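Local coordinates for CmeC (Campylobacter jejuni, PDB 4MT4), which forms a trimeric outer membrane channel of the outer membrane factor family and probably serves as an exit duct for efflux transport, at residues Asn58-Ala63 against Tyr146-Ala151; Thr162-Val167 against Tyr435-Val440; Tyr180-Glu185 against Glu416-Trp421. One frame throughout, in Å; residues are numbered along the deposited sequence.

Helix 129-195 runs through all three contacts. Contact 1 pairs it with helix 58-79 near the centre of the chain, whereas contacts 2 and 3 pair it with successive levels of helix 411-445. The centres of contacts 1 and 2 lie about 22 Å apart, those of 2 and 3 about 28 Å, and those of 1 and 3 about 47 Å. Along the chain, contact 1 is complete before contact 2 begins, and both segments of contact 3 fall between those of contact 2. One long helix thus has antiparallel partners from both halves of the sequence, consistent with the helical barrel that extends from the β-barrel in outer membrane factors.

Contact 1. Residues Asn58-Ala63 against Tyr146-Ala151; sequences NDLKLA and YDYEAA
The hydroxyl of Tyr148 is hydrogen-bonded to Ser464 OG, outside the two helices, while the ring that carries it leans against Leu60. The closest approach of this pair is from Leu60 CD1 to Tyr148 CE1, 3.6 Å. The methyl comes in at a slant to the ring, and the same CD1 lies 4.1 Å from Tyr148 OH. Both side chains start out along the flanks of their helices and then bend inward: in each, CG is anti to the backbone N, at chi1 -174° in Leu60 and 173° in Tyr148. A branched aliphatic group suits this place because one of its methyls can lean on the ring carbons, and a tyrosine can give its carbons to the apolar contact while its oxygen reaches a polar partner further on.

The backbone of 58-63 also borders the ring. Leu60 O lies in the ring plane, 3.8 Å from Tyr148 CE1, and Ala63 C is at the edge, 3.9 Å from Tyr148 CD1. Beside the ring, the two alanines point at each other and bring Ala63 CB to 3.6 Å from Ala151 CB. Such small residues allow the antiparallel axes, 172° apart in direction, to approach to 9.2 Å, and the CA atoms of Ala63 and Tyr148 are the nearest pair across the two segments.

Other parts of the same chain enclose the Leu60-Tyr148 side: Leu467 touches Leu60, and Ile460 and Glu463 of helix 456-463 touch Tyr148. Across helix 58-79, Lys61 and Leu62 pack on Val356 and Asn357 of a second subunit.

No hydrogen bond joins the two segments, so their association rests on shape and apolar contact, and the bond to Ser464 OG probably helps to hold the Tyr148 ring in place.

Contact 2. Residues Thr162-Val167 against Tyr435-Val440; sequences TYFNLV and YANSIV
The ring of Phe164 receives the methyl of Ala436 over one face, and the amide oxygen of Asn437 at its edge, near the ring plane. Ala436 CB stands 3.7 Å from the centroid of the Phe164 ring and 17° off its normal, a CH-pi contact; the short alanine lets the ring lie close against helix 411-445. At the edge, Asn437 OD1 is 3.5 Å from Phe164 CD2 and 3.4 Å from Phe164 CB, close to ring and methylene hydrogens that carry slight positive charge. This oxygen is buried with no hydrogen-bond partner in the model. Phe41 also meets Phe164, edge-to-face.

The other end of the same amide turns to Asn165. Asn437 ND2 gives a weak hydrogen bond to Asn165 OD1 at 3.1 Å, bent to 123° at the hydrogen, and the two amide planes stand almost perpendicular, 83° apart. In Asn437 the first torsion, with CG anti to the carbonyl carbon, turns the amide toward helix 129-195, where its two ends meet Phe164 and Asn165. Its backbone oxygen is bound by the side chain of Gln161, which adds a second polar tie.

With helix directions nearly antiparallel and axes 9.7 Å from each other, this is the helix packing expected of the α-helical barrel of outer membrane factors such as TolC.

Contact 3. Residues Tyr180-Glu185 against Glu416-Trp421; sequences YESAKE and EARQNW
Arg418 stretches straight out from its helix: CG is anti to the backbone N, chi1 172°, and the chain stays extended through chi2 (-174°) to NE. That reach is needed, because the axes of the two helices remain 12.4 Å apart here and a short side chain could not span the interval. The guanidinium arrives at Ser182 and Ala183. Ser182 is directed toward Arg418, and its CB lies 3.2 Å from both Arg418 NH1 and Arg418 NH2, a tight approach, which a side chain as short as serine's makes room for. Ser182 OG lies in the guanidinium plane at its edge, too far from the nitrogens to bond to them; its hydrogen bond is with Glu178 OE2, one turn earlier.

Arg418 NH2 also stands 3.2 Å from Ala183 N. Both are donors, so this is proximity without a bond. What accounts for it is Ala179 O, which accepts a hydrogen bond from Arg418 NH2 and, by the usual α-helical spacing, is the carbonyl to which Ala183 N would be expected to point. The methyl of Ala183, 3.9 Å from Arg418 NH2, is small enough to let the arginine reach this carbonyl. The nearby carboxylate of Glu178 probably eases the placing of a positive charge.

Two further helices flank the pair. Helix 339-405 touches Arg418 through Tyr397, whose ring also meets that of Trp421, whereas helix 201-236 borders Ala183 at Asn210 and Gln419 at Met214. Arg418 thus bridges two antiparallel helices within a four-helix neighbourhood, and Glu416, beyond, packs on Gln412 of a third subunit.

Contact 1. Residues Asn58-Ala63 against Tyr146-Ala151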
loop_
_atom_site.group_PDB
_atom_site.type_symbol
_atom_site.label_atom_id
_atom_site.label_comp_id
_atom_site.label_asym_id
_atom_site.label_seq_id
_atom_site.Cartn_x
_atom_site.Cartn_y
_atom_site.Cartn_z
ATOM N N ASN B 58 1.043 -0.336 18.742
ATOM C CA ASN B 58 2.305 0.067 18.132
ATOM C C ASN B 58 2.145 1.092 17.013
ATOM O O ASN B 58 3.035 1.912 16.792
ATOM C CB ASN B 58 3.043 -1.165 17.606
ATOM C CG ASN B 58 3.629 -2.009 18.721
ATOM O OD1 ASN B 58 4.300 -1.496 19.616
ATOM N ND2 ASN B 58 3.366 -3.309 18.680
ATOM N N ASP B 59 1.017 1.049 16.310
ATOM C CA ASP B 59 0.731 2.057 15.291
ATOM C C ASP B 59 0.562 3.425 15.945
ATOM O O ASP B 59 0.933 4.451 15.376
ATOM C CB ASP B 59 -0.521 1.694 14.490
ATOM C CG ASP B 59 -0.249 0.651 13.422
ATOM O OD1 ASP B 59 0.913 0.546 12.972
ATOM O OD2 ASP B 59 -1.197 -0.061 13.026
ATOM N N LEU B 60 -0.000 3.426 17.149
ATOM C CA LEU B 60 -0.160 4.649 17.924
ATOM C C LEU B 60 1.200 5.176 18.371
ATOM O O LEU B 60 1.431 6.387 18.394
ATOM C CB LEU B 60 -1.062 4.402 19.135
ATOM C CG LEU B 60 -1.440 5.623 19.975
ATOM C CD1 LEU B 60 -2.111 6.679 19.111
ATOM C CD2 LEU B 60 -2.342 5.219 21.134
ATOM N N LYS B 61 2.095 4.257 18.722
ATOM C CA LYS B 61 3.453 4.613 19.114
ATOM C C LYS B 61 4.223 5.193 17.933
ATOM O O LYS B 61 4.928 6.188 18.071
ATOM C CB LYS B 61 4.194 3.395 19.673
ATOM C CG LYS B 61 3.590 2.822 20.945
ATOM C CD LYS B 61 4.389 1.633 21.459
ATOM C CE LYS B 61 3.690 0.970 22.638
ATOM N NZ LYS B 61 4.457 -0.191 23.167
ATOM N N LEU B 62 4.078 4.558 16.772
ATOM C CA LEU B 62 4.712 5.029 15.546
ATOM C C LEU B 62 4.273 6.449 15.207
ATOM O O LEU B 62 5.089 7.289 14.833
ATOM C CB LEU B 62 4.386 4.096 14.379
ATOM C CG LEU B 62 5.064 2.725 14.368
ATOM C CD1 LEU B 62 4.509 1.859 13.246
ATOM C CD2 LEU B 62 6.571 2.879 14.236
ATOM N N ALA B 63 2.977 6.705 15.346
ATOM C CA ALA B 63 2.417 8.023 15.082
ATOM C C ALA B 63 2.955 9.057 16.068
ATOM O O ALA B 63 3.130 10.225 15.720
ATOM C CB ALA B 63 0.900 7.974 15.143
ATOM N N TYR B 146 -1.767 16.463 13.968
ATOM C CA TYR B 146 -3.086 16.103 13.464
ATOM C C TYR B 146 -3.103 14.662 12.971
ATOM O O TYR B 146 -4.125 13.979 13.060
ATOM C CB TYR B 146 -3.506 17.053 12.342
ATOM C CG TYR B 146 -3.740 18.477 12.797
ATOM C CD1 TYR B 146 -4.285 18.748 14.046
ATOM C CD2 TYR B 146 -3.414 19.552 11.978
ATOM C CE1 TYR B 146 -4.501 20.046 14.464
ATOM C CE2 TYR B 146 -3.626 20.853 12.388
ATOM C CZ TYR B 146 -4.170 21.094 13.633
ATOM O OH TYR B 146 -4.382 22.389 14.047
ATOM N N ASP B 147 -1.967 14.208 12.447
ATOM C CA ASP B 147 -1.820 12.821 12.019
ATOM C C ASP B 147 -1.859 11.878 13.218
ATOM O O ASP B 147 -2.334 10.750 13.114
ATOM C CB ASP B 147 -0.516 12.622 11.243
ATOM C CG ASP B 147 -0.616 13.087 9.804
ATOM O OD1 ASP B 147 -1.748 13.220 9.296
ATOM O OD2 ASP B 147 0.440 13.313 9.175
ATOM N N TYR B 148 -1.360 12.350 14.356
ATOM C CA TYR B 148 -1.393 11.562 15.583
ATOM C C TYR B 148 -2.816 11.449 16.114
ATOM O O TYR B 148 -3.236 10.389 16.576
ATOM C CB TYR B 148 -0.486 12.171 16.652
ATOM C CG TYR B 148 -0.603 11.496 18.003
ATOM C CD1 TYR B 148 -0.004 10.265 18.239
ATOM C CD2 TYR B 148 -1.309 12.091 19.042
ATOM C CE1 TYR B 148 -0.108 9.645 19.473
ATOM C CE2 TYR B 148 -1.418 11.479 20.276
ATOM C CZ TYR B 148 -0.816 10.256 20.486
ATOM O OH TYR B 148 -0.920 9.642 21.715
ATOM N N GLU B 149 -3.550 12.555 16.050
ATOM C CA GLU B 149 -4.948 12.579 16.460
ATOM C C GLU B 149 -5.782 11.674 15.563
ATOM O O GLU B 149 -6.682 10.975 16.026
ATOM C CB GLU B 149 -5.498 14.007 16.424
ATOM C CG GLU B 149 -4.819 14.967 17.389
ATOM C CD GLU B 149 -5.319 14.826 18.817
ATOM O OE1 GLU B 149 -6.035 13.846 19.112
ATOM O OE2 GLU B 149 -5.001 15.706 19.643
ATOM N N ALA B 150 -5.470 11.697 14.270
ATOM C CA ALA B 150 -6.143 10.845 13.301
ATOM C C ALA B 150 -5.827 9.380 13.569
ATOM O O ALA B 150 -6.697 8.515 13.459
ATOM C CB ALA B 150 -5.737 11.227 11.888
ATOM N N ALA B 151 -4.578 9.109 13.926
ATOM C CA ALA B 151 -4.146 7.750 14.228
ATOM C C ALA B 151 -4.782 7.251 15.520
ATOM O O ALA B 151 -5.156 6.085 15.624
ATOM C CB ALA B 151 -2.631 7.683 14.321
#

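Contact 2. Residues Thr162-Val167 against Tyr435-Val440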
loop_
_atom_site.group_PDB
_atom_site.type_symbol
_atom_site.label_atom_id
_atom_site.label_comp_id
_atom_site.label_asym_id
_atom_site.label_seq_id
_atom_site.Cartn_x
_atom_site.Cartn_y
_atom_site.Cartn_z
ATOM N N THR B 162 -13.621 -4.019 16.597
ATOM C CA THR B 162 -13.084 -5.376 16.659
ATOM C C THR B 162 -13.662 -6.101 17.871
ATOM O O THR B 162 -13.971 -7.292 17.809
ATOM C CB THR B 162 -11.544 -5.381 16.735
ATOM O OG1 THR B 162 -11.007 -4.803 15.541
ATOM C CG2 THR B 162 -11.009 -6.798 16.888
ATOM N N TYR B 163 -13.811 -5.364 18.968
ATOM C CA TYR B 163 -14.422 -5.898 20.180
ATOM C C TYR B 163 -15.845 -6.370 19.909
ATOM O O TYR B 163 -16.226 -7.475 20.293
ATOM C CB TYR B 163 -14.423 -4.844 21.291
ATOM C CG TYR B 163 -15.270 -5.203 22.495
ATOM C CD1 TYR B 163 -14.776 -6.031 23.494
ATOM C CD2 TYR B 163 -16.561 -4.708 22.635
ATOM C CE1 TYR B 163 -15.544 -6.361 24.598
ATOM C CE2 TYR B 163 -17.339 -5.032 23.733
ATOM C CZ TYR B 163 -16.825 -5.858 24.711
ATOM O OH TYR B 163 -17.589 -6.183 25.807
ATOM N N PHE B 164 -16.620 -5.524 19.239
ATOM C CA PHE B 164 -18.015 -5.819 18.937
ATOM C C PHE B 164 -18.153 -6.963 17.937
ATOM O O PHE B 164 -19.096 -7.752 18.013
ATOM C CB PHE B 164 -18.717 -4.568 18.408
ATOM C CG PHE B 164 -19.186 -3.636 19.490
ATOM C CD1 PHE B 164 -19.720 -4.137 20.665
ATOM C CD2 PHE B 164 -19.083 -2.263 19.338
ATOM C CE1 PHE B 164 -20.152 -3.289 21.666
ATOM C CE2 PHE B 164 -19.512 -1.406 20.337
ATOM C CZ PHE B 164 -20.047 -1.921 21.504
ATOM N N ASN B 165 -17.215 -7.049 16.999
ATOM C CA ASN B 165 -17.176 -8.169 16.066
ATOM C C ASN B 165 -16.828 -9.464 16.789
ATOM O O ASN B 165 -17.262 -10.548 16.392
ATOM C CB ASN B 165 -16.171 -7.910 14.944
ATOM C CG ASN B 165 -16.674 -6.906 13.925
ATOM O OD1 ASN B 165 -17.879 -6.704 13.779
ATOM N ND2 ASN B 165 -15.749 -6.276 13.210
ATOM N N LEU B 166 -16.042 -9.342 17.854
ATOM C CA LEU B 166 -15.677 -10.491 18.672
ATOM C C LEU B 166 -16.870 -10.977 19.491
ATOM O O LEU B 166 -17.132 -12.179 19.565
ATOM C CB LEU B 166 -14.513 -10.146 19.599
ATOM C CG LEU B 166 -14.128 -11.241 20.596
ATOM C CD1 LEU B 166 -13.691 -12.504 19.865
ATOM C CD2 LEU B 166 -13.041 -10.759 21.544
ATOM N N VAL B 167 -17.585 -10.037 20.103
ATOM C CA VAL B 167 -18.782 -10.360 20.875
ATOM C C VAL B 167 -19.842 -10.970 19.965
ATOM O O VAL B 167 -20.558 -11.892 20.353
ATOM C CB VAL B 167 -19.363 -9.117 21.582
ATOM C CG1 VAL B 167 -20.576 -9.495 22.408
ATOM C CG2 VAL B 167 -18.308 -8.463 22.459
ATOM N N TYR B 435 -24.983 -2.533 14.126
ATOM C CA TYR B 435 -25.554 -1.269 14.570
ATOM C C TYR B 435 -24.632 -0.588 15.569
ATOM O O TYR B 435 -24.507 0.635 15.577
ATOM C CB TYR B 435 -26.938 -1.473 15.192
ATOM C CG TYR B 435 -27.581 -0.173 15.624
ATOM C CD1 TYR B 435 -28.114 0.703 14.685
ATOM C CD2 TYR B 435 -27.649 0.185 16.965
ATOM C CE1 TYR B 435 -28.695 1.897 15.071
ATOM C CE2 TYR B 435 -28.229 1.376 17.358
ATOM C CZ TYR B 435 -28.752 2.228 16.408
ATOM O OH TYR B 435 -29.333 3.416 16.798
ATOM N N ALA B 436 -23.993 -1.392 16.415
ATOM C CA ALA B 436 -23.021 -0.882 17.376
ATOM C C ALA B 436 -21.848 -0.244 16.642
ATOM O O ALA B 436 -21.389 0.837 17.006
ATOM C CB ALA B 436 -22.538 -1.997 18.292
ATOM N N ASN B 437 -21.375 -0.920 15.599
ATOM C CA ASN B 437 -20.284 -0.406 14.781
ATOM C C ASN B 437 -20.728 0.752 13.893
ATOM O O ASN B 437 -19.904 1.551 13.445
ATOM C CB ASN B 437 -19.690 -1.520 13.917
ATOM C CG ASN B 437 -18.916 -2.539 14.731
ATOM O OD1 ASN B 437 -18.610 -2.312 15.902
ATOM N ND2 ASN B 437 -18.586 -3.666 14.109
ATOM N N SER B 438 -22.029 0.836 13.635
ATOM C CA SER B 438 -22.575 1.935 12.848
ATOM C C SER B 438 -22.516 3.222 13.659
ATOM O O SER B 438 -22.351 4.309 13.106
ATOM C CB SER B 438 -24.013 1.643 12.414
ATOM O OG SER B 438 -24.913 1.765 13.502
ATOM N N ILE B 439 -22.652 3.088 14.975
ATOM C CA ILE B 439 -22.525 4.223 15.880
ATOM C C ILE B 439 -21.105 4.771 15.827
ATOM O O ILE B 439 -20.893 5.980 15.752
ATOM C CB ILE B 439 -22.867 3.838 17.334
ATOM C CG1 ILE B 439 -24.281 3.263 17.421
ATOM C CG2 ILE B 439 -22.730 5.041 18.250
ATOM C CD1 ILE B 439 -25.361 4.236 17.005
ATOM N N VAL B 440 -20.137 3.862 15.860
ATOM C CA VAL B 440 -18.725 4.219 15.825
ATOM C C VAL B 440 -18.356 4.927 14.523
ATOM O O VAL B 440 -17.616 5.912 14.532
ATOM C CB VAL B 440 -17.834 2.972 15.998
ATOM C CG1 VAL B 440 -16.362 3.352 15.970
ATOM C CG2 VAL B 440 -18.176 2.259 17.296
#

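Contact 3. Residues Tyr180-Glu185 against Glu416-Trp421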
loop_
_atom_site.group_PDB
_atom_site.type_symbol
_atom_site.label_atom_id
_atom_site.label_comp_id
_atom_site.label_asym_id
_atom_site.label_seq_id
_atom_site.Cartn_x
_atom_site.Cartn_y
_atom_site.Cartn_z
ATOM N N TYR B 180 -26.110 -27.283 18.123
ATOM C CA TYR B 180 -25.386 -28.533 17.937
ATOM C C TYR B 180 -25.776 -29.566 18.990
ATOM O O TYR B 180 -25.929 -30.747 18.681
ATOM C CB TYR B 180 -23.878 -28.289 17.981
ATOM C CG TYR B 180 -23.062 -29.551 18.151
ATOM C CD1 TYR B 180 -22.870 -30.425 17.090
ATOM C CD2 TYR B 180 -22.482 -29.867 19.373
ATOM C CE1 TYR B 180 -22.126 -31.579 17.242
ATOM C CE2 TYR B 180 -21.737 -31.018 19.534
ATOM C CZ TYR B 180 -21.561 -31.871 18.465
ATOM O OH TYR B 180 -20.818 -33.019 18.622
ATOM N N GLU B 181 -25.933 -29.111 20.230
ATOM C CA GLU B 181 -26.272 -29.993 21.344
ATOM C C GLU B 181 -27.605 -30.700 21.126
ATOM O O GLU B 181 -27.692 -31.924 21.225
ATOM C CB GLU B 181 -26.315 -29.208 22.660
ATOM C CG GLU B 181 -24.992 -28.571 23.063
ATOM C CD GLU B 181 -23.895 -29.587 23.307
ATOM O OE1 GLU B 181 -24.215 -30.739 23.672
ATOM O OE2 GLU B 181 -22.709 -29.234 23.132
ATOM N N SER B 182 -28.644 -29.928 20.826
ATOM C CA SER B 182 -29.976 -30.489 20.638
ATOM C C SER B 182 -30.053 -31.313 19.360
ATOM O O SER B 182 -30.835 -32.258 19.271
ATOM C CB SER B 182 -31.026 -29.379 20.618
ATOM O OG SER B 182 -30.867 -28.511 21.725
ATOM N N ALA B 183 -29.240 -30.952 18.371
ATOM C CA ALA B 183 -29.166 -31.714 17.131
ATOM C C ALA B 183 -28.568 -33.089 17.395
ATOM O O ALA B 183 -28.901 -34.064 16.720
ATOM C CB ALA B 183 -28.349 -30.969 16.091
ATOM N N LYS B 184 -27.678 -33.157 18.378
ATOM C CA LYS B 184 -27.086 -34.423 18.783
ATOM C C LYS B 184 -28.115 -35.260 19.532
ATOM O O LYS B 184 -28.150 -36.483 19.409
ATOM C CB LYS B 184 -25.855 -34.192 19.657
ATOM C CG LYS B 184 -25.043 -35.447 19.921
ATOM C CD LYS B 184 -24.565 -35.504 21.361
ATOM C CE LYS B 184 -23.725 -34.291 21.722
ATOM N NZ LYS B 184 -23.285 -34.336 23.145
ATOM N N GLU B 185 -28.952 -34.582 20.312
ATOM C CA GLU B 185 -30.026 -35.239 21.043
ATOM C C GLU B 185 -31.079 -35.773 20.081
ATOM O O GLU B 185 -31.629 -36.852 20.288
ATOM C CB GLU B 185 -30.665 -34.274 22.044
ATOM C CG GLU B 185 -31.832 -34.864 22.826
ATOM C CD GLU B 185 -31.417 -36.011 23.730
ATOM O OE1 GLU B 185 -30.229 -36.071 24.115
ATOM O OE2 GLU B 185 -32.279 -36.853 24.057
ATOM N N GLU B 416 -36.173 -28.145 9.437
ATOM C CA GLU B 416 -36.176 -26.915 8.654
ATOM C C GLU B 416 -36.597 -25.717 9.498
ATOM O O GLU B 416 -35.961 -24.665 9.454
ATOM C CB GLU B 416 -37.103 -27.055 7.446
ATOM C CG GLU B 416 -37.356 -25.753 6.700
ATOM C CD GLU B 416 -38.307 -25.922 5.531
ATOM O OE1 GLU B 416 -38.318 -27.010 4.918
ATOM O OE2 GLU B 416 -39.048 -24.964 5.227
ATOM N N ALA B 417 -37.671 -25.883 10.264
ATOM C CA ALA B 417 -38.184 -24.810 11.110
ATOM C C ALA B 417 -37.156 -24.412 12.163
ATOM O O ALA B 417 -37.025 -23.238 12.510
ATOM C CB ALA B 417 -39.487 -25.235 11.771
ATOM N N ARG B 418 -36.427 -25.408 12.654
ATOM C CA ARG B 418 -35.377 -25.200 13.641
ATOM C C ARG B 418 -34.171 -24.482 13.032
ATOM O O ARG B 418 -33.568 -23.615 13.663
ATOM C CB ARG B 418 -34.953 -26.546 14.231
ATOM C CG ARG B 418 -33.731 -26.512 15.126
ATOM C CD ARG B 418 -33.342 -27.927 15.530
ATOM N NE ARG B 418 -31.984 -28.002 16.056
ATOM C CZ ARG B 418 -31.686 -27.991 17.350
ATOM N NH1 ARG B 418 -32.654 -27.907 18.252
ATOM N NH2 ARG B 418 -30.421 -28.065 17.741
ATOM N N GLN B 419 -33.834 -24.844 11.798
ATOM C CA GLN B 419 -32.733 -24.209 11.079
ATOM C C GLN B 419 -33.060 -22.750 10.778
ATOM O O GLN B 419 -32.184 -21.886 10.800
ATOM C CB GLN B 419 -32.436 -24.957 9.777
ATOM C CG GLN B 419 -31.289 -24.377 8.964
ATOM C CD GLN B 419 -29.933 -24.685 9.568
ATOM O OE1 GLN B 419 -29.341 -23.853 10.256
ATOM N NE2 GLN B 419 -29.431 -25.887 9.310
ATOM N N ASN B 420 -34.333 -22.486 10.499
ATOM C CA ASN B 420 -34.797 -21.136 10.202
ATOM C C ASN B 420 -34.679 -20.211 11.408
ATOM O O ASN B 420 -34.311 -19.044 11.267
ATOM C CB ASN B 420 -36.243 -21.167 9.706
ATOM C CG ASN B 420 -36.370 -21.757 8.316
ATOM O OD1 ASN B 420 -35.403 -21.799 7.556
ATOM N ND2 ASN B 420 -37.570 -22.214 7.975
ATOM N N TRP B 421 -34.998 -20.733 12.590
ATOM C CA TRP B 421 -34.847 -19.974 13.828
ATOM C C TRP B 421 -33.379 -19.643 14.067
ATOM O O TRP B 421 -33.036 -18.517 14.430
ATOM C CB TRP B 421 -35.415 -20.750 15.017
ATOM C CG TRP B 421 -35.231 -20.052 16.338
ATOM C CD1 TRP B 421 -35.167 -18.706 16.554
ATOM C CD2 TRP B 421 -35.073 -20.670 17.623
ATOM N NE1 TRP B 421 -34.985 -18.448 17.891
ATOM C CE2 TRP B 421 -34.923 -19.637 18.569
ATOM C CE3 TRP B 421 -35.045 -21.997 18.064
ATOM C CZ2 TRP B 421 -34.750 -19.887 19.928
ATOM C CZ3 TRP B 421 -34.872 -22.244 19.415
ATOM C CH2 TRP B 421 -34.728 -21.195 20.330
#